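Local coordinates for acyl-coenzyme A oxidase 3 (Yarrowia lipolytica, PDB 5YS9) that oxidises acyl-CoA substrates to (2E)-enoyl-CoA with molecular oxygen and FAD, producing hydrogen peroxide in peroxisomal fatty acid beta-oxidation, at the interface of chains A and B. Coordinates in Å, arbitrary orientation; residue numbers count along the deposited sequence, not the author numbering. Chains: chain A/B, Acyl-coenzyme A oxidase 3.

Contact 1: the interface of chains A and B. Residues chain A 432-433, 436, 659; chain B 165, 199-200.
A:His433 and A:Tyr659 meet B:Trp199, B:Trp200 and B:Leu165 in a largely aromatic patch of the two-fold symmetric interface between two copies of the oxidase. It probably contributes to the dimer of the deposited assembly, which fits the dimers known for acyl-CoA oxidases. The A:His433 imidazole turns the edge with CD2 and NE2 toward a face of the five-membered ring of B:Trp199. The planes stand at 77°, an edge-to-face pair. The carbonyl O of B:Leu165 lies in the imidazole plane at another edge, 3.2 Å from A:His433 CE1. The B:Leu165 methyl CD1 covers the same B:Trp199 face as the histidine and lies 3.6 Å from A:Tyr659 CE2. With CG of A:Tyr659 anti to the backbone N (chi1 -169°), the ring extends from helix 655-666 and its OH end reaches B:Trp199. B:Trp199 NE1 gives a weak, bent hydrogen bond to A:Tyr659 OH at 3.2 Å. The indole CZ2 lies over the rim of the phenol face, 3.8 Å from A:Tyr659 CZ. A:Gly432 O sits above the B:Trp200 plane near its rim, 3.2 Å from B:Trp200 CZ2. A:Ser436 CA lies in plane at the CH2 edge. On chain A, the 3-10 helix 431-435 follows the long helix 391-428 and includes FAD-pocket residues, among them A:Gly432. On chain B, strand 198-199 ends at B:Trp199, and B:Leu165 and B:Trp200 are in loops.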
loop_
_atom_site.group_PDB
_atom_site.type_symbol
_atom_site.label_atom_id
_atom_site.label_comp_id
_atom_site.label_asym_id
_atom_site.label_seq_id
_atom_site.Cartn_x
_atom_site.Cartn_y
_atom_site.Cartn_z
ATOM N N GLY A 432 6.181 -6.103 -12.992
ATOM C CA GLY A 432 4.879 -5.961 -13.633
ATOM C C GLY A 432 3.932 -7.153 -13.512
ATOM O O GLY A 432 2.703 -6.978 -13.419
ATOM N N HIS A 433 4.468 -8.361 -13.398
ATOM C CA HIS A 433 3.599 -9.517 -13.135
ATOM C C HIS A 433 2.962 -9.491 -11.732
ATOM O O HIS A 433 2.030 -10.254 -11.453
ATOM C CB HIS A 433 4.378 -10.796 -13.369
ATOM C CG HIS A 433 4.903 -10.908 -14.759
ATOM N ND1 HIS A 433 6.199 -11.262 -15.029
ATOM C CD2 HIS A 433 4.332 -10.632 -15.949
ATOM C CE1 HIS A 433 6.386 -11.264 -16.334
ATOM N NE2 HIS A 433 5.257 -10.919 -16.916
ATOM N N SER A 436 -0.674 -8.236 -12.147
ATOM C CA SER A 436 -1.709 -9.111 -12.685
ATOM C C SER A 436 -2.654 -9.498 -11.574
ATOM O O SER A 436 -2.235 -10.094 -10.589
ATOM C CB SER A 436 -1.143 -10.388 -13.334
ATOM O OG SER A 436 -2.163 -11.393 -13.438
ATOM N N TYR A 659 0.794 -19.182 -15.533
ATOM C CA TYR A 659 0.419 -17.797 -15.803
ATOM C C TYR A 659 -0.187 -17.619 -17.178
ATOM O O TYR A 659 -1.293 -17.089 -17.303
ATOM C CB TYR A 659 1.693 -16.945 -15.725
ATOM C CG TYR A 659 1.566 -15.451 -15.722
ATOM C CD1 TYR A 659 0.458 -14.806 -15.224
ATOM C CD2 TYR A 659 2.627 -14.685 -16.104
ATOM C CE1 TYR A 659 0.388 -13.435 -15.186
ATOM C CE2 TYR A 659 2.572 -13.304 -16.061
ATOM C CZ TYR A 659 1.461 -12.676 -15.585
ATOM O OH TYR A 659 1.399 -11.288 -15.525
ATOM N N LEU B 165 7.265 -11.648 -21.656
ATOM C CA LEU B 165 6.993 -12.372 -20.441
ATOM C C LEU B 165 8.305 -12.600 -19.711
ATOM O O LEU B 165 8.377 -12.482 -18.510
ATOM C CB LEU B 165 6.358 -13.704 -20.815
ATOM C CG LEU B 165 5.439 -14.441 -19.856
ATOM C CD1 LEU B 165 4.520 -13.504 -19.112
ATOM C CD2 LEU B 165 4.652 -15.510 -20.581
ATOM N N TRP B 199 4.216 -8.868 -23.614
ATOM C CA TRP B 199 3.349 -8.866 -22.425
ATOM C C TRP B 199 3.165 -7.481 -21.907
ATOM O O TRP B 199 4.049 -6.635 -22.038
ATOM C CB TRP B 199 3.910 -9.768 -21.348
ATOM C CG TRP B 199 2.869 -10.380 -20.404
ATOM C CD1 TRP B 199 2.454 -9.863 -19.233
ATOM C CD2 TRP B 199 2.149 -11.599 -20.570
ATOM N NE1 TRP B 199 1.541 -10.681 -18.634
ATOM C CE2 TRP B 199 1.347 -11.772 -19.435
ATOM C CE3 TRP B 199 2.098 -12.562 -21.570
ATOM C CZ2 TRP B 199 0.489 -12.863 -19.284
ATOM C CZ3 TRP B 199 1.270 -13.659 -21.411
ATOM C CH2 TRP B 199 0.498 -13.811 -20.263
ATOM N N TRP B 200 1.996 -7.251 -21.336
ATOM C CA TRP B 200 1.566 -5.934 -20.862
ATOM C C TRP B 200 1.394 -4.893 -21.959
ATOM O O TRP B 200 1.445 -3.701 -21.671
ATOM C CB TRP B 200 2.492 -5.372 -19.735
ATOM C CG TRP B 200 2.469 -6.219 -18.526
ATOM C CD1 TRP B 200 3.513 -6.834 -17.909
ATOM C CD2 TRP B 200 1.307 -6.549 -17.765
ATOM N NE1 TRP B 200 3.065 -7.540 -16.790
ATOM C CE2 TRP B 200 1.712 -7.358 -16.692
ATOM C CE3 TRP B 200 -0.045 -6.225 -17.882
ATOM C CZ2 TRP B 200 0.814 -7.859 -15.783
ATOM C CZ3 TRP B 200 -0.921 -6.741 -16.960
ATOM C CH2 TRP B 200 -0.497 -7.542 -15.942
#

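Contact 2: the interface of chains A and B. Residues chain A 676, 679-680; chain B 83, 86-87.
A:Tyr676 and A:Thr680 pack against B:Glu83 and B:Val86 where the C-terminal part of one acyl-CoA oxidase chain meets helix 78-92 of the other. That helix falls in the region of the acyl-CoA oxidase N-terminal family. The chain A residues lie in helix 677-685 and just before it. The contact may hold the C-terminal segment against the partner subunit.

B:Glu83 starts over the tyrosine. Its CA sits above the centre of one face of A:Tyr676, 3.8 Å from the ring centroid, as a CH-pi contact. CB continues along that face and is 3.8 Å from A:Tyr676 CD2. CG is anti to the backbone N (chi1 176°), which carries the extended chain off the ring toward the tyrosine backbone. There B:Glu83 CG is 3.8 Å from A:Tyr676 CB, and CD stays beside the same methylene. At the tip the two carboxylate oxygens part. OE1 remains with the tyrosine, 3.6 Å from A:Tyr676 CB. OE2 turns to the hydroxyls of the helix and lies 3.7 Å from A:Thr680 OG1, a loose polar approach. Those hydroxyls are hydrogen-bonded to each other, A:Ser679 OG to A:Thr680 OG1 at 3.0 Å.

Glutamate and tyrosine run past each other in opposite directions, which puts the phenol end away from the carboxylate. The carboxylate is turned 29° from the ring plane. At the ring's rim, A:Tyr676 CE1 touches the B:Val86 methyl CG2 at 3.6 Å. The other valine methyl, CG1, meets A:Thr680 CG2 at 3.7 Å. A:Thr680 thus splits its two branches, its methyl toward B:Val86 and its hydroxyl toward B:Glu83. The A:Thr680 methyl also lies near the backbone N of B:Ala87.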
loop_
_atom_site.group_PDB
_atom_site.type_symbol
_atom_site.label_atom_id
_atom_site.label_comp_id
_atom_site.label_asym_id
_atom_site.label_seq_id
_atom_site.Cartn_x
_atom_site.Cartn_y
_atom_site.Cartn_z
ATOM N N TYR A 676 -17.662 -4.062 -27.629
ATOM C CA TYR A 676 -18.100 -2.736 -27.993
ATOM C C TYR A 676 -17.535 -2.285 -29.345
ATOM O O TYR A 676 -17.409 -1.111 -29.604
ATOM C CB TYR A 676 -17.786 -1.741 -26.873
ATOM C CG TYR A 676 -16.373 -1.823 -26.402
ATOM C CD1 TYR A 676 -15.397 -1.077 -27.005
ATOM C CD2 TYR A 676 -16.012 -2.671 -25.373
ATOM C CE1 TYR A 676 -14.097 -1.159 -26.596
ATOM C CE2 TYR A 676 -14.715 -2.759 -24.954
ATOM C CZ TYR A 676 -13.763 -1.998 -25.574
ATOM O OH TYR A 676 -12.474 -2.077 -25.190
ATOM N N SER A 679 -20.488 -0.760 -31.681
ATOM C CA SER A 679 -21.054 0.381 -31.001
ATOM C C SER A 679 -20.134 1.553 -30.763
ATOM O O SER A 679 -20.540 2.694 -30.887
ATOM C CB SER A 679 -21.714 -0.049 -29.704
ATOM O OG SER A 679 -20.757 -0.389 -28.750
ATOM N N THR A 680 -18.901 1.274 -30.376
ATOM C CA THR A 680 -18.040 2.331 -29.893
ATOM C C THR A 680 -16.722 2.530 -30.628
ATOM O O THR A 680 -16.465 3.602 -31.128
ATOM C CB THR A 680 -17.798 2.145 -28.388
ATOM O OG1 THR A 680 -19.032 1.810 -27.767
ATOM C CG2 THR A 680 -17.258 3.399 -27.756
ATOM N N GLU B 83 -15.160 -0.146 -22.275
ATOM C CA GLU B 83 -15.970 0.575 -23.240
ATOM C C GLU B 83 -15.945 2.080 -23.037
ATOM O O GLU B 83 -15.829 2.844 -23.965
ATOM C CB GLU B 83 -17.400 0.050 -23.192
ATOM C CG GLU B 83 -18.386 0.765 -24.087
ATOM C CD GLU B 83 -19.678 -0.010 -24.234
ATOM O OE1 GLU B 83 -19.719 -1.185 -23.834
ATOM O OE2 GLU B 83 -20.660 0.547 -24.746
ATOM N N VAL B 86 -13.044 4.149 -24.388
ATOM C CA VAL B 86 -13.163 4.496 -25.796
ATOM C C VAL B 86 -14.064 5.691 -26.116
ATOM O O VAL B 86 -13.708 6.520 -26.913
ATOM C CB VAL B 86 -13.566 3.267 -26.632
ATOM C CG1 VAL B 86 -13.580 3.582 -28.107
ATOM C CG2 VAL B 86 -12.630 2.115 -26.349
ATOM N N ALA B 87 -15.224 5.769 -25.482
ATOM C CA ALA B 87 -16.116 6.928 -25.607
ATOM C C ALA B 87 -15.329 8.163 -25.129
ATOM O O ALA B 87 -15.401 9.271 -25.767
ATOM C CB ALA B 87 -17.419 6.742 -24.820
#

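The C-alpha centres of contact 1 and contact 2 are about 25 Å apart. They share no residue and no helix or strand. In both, chain A supplies residues from the C-terminal part of its sequence: helix 655-666 in contact 1, helix 677-685 in contact 2. Contact 1 also draws on A:Gly432, A:His433 and A:Ser436, in and just after the 3-10 helix 431-435. Chain B answers with loop and strand residues in contact 1 and helix 78-92 in contact 2. The C-terminal segment of A appears to run along B between them. Two-fold symmetry repeats both contacts, so each subunit lays its C-terminal segment on the other.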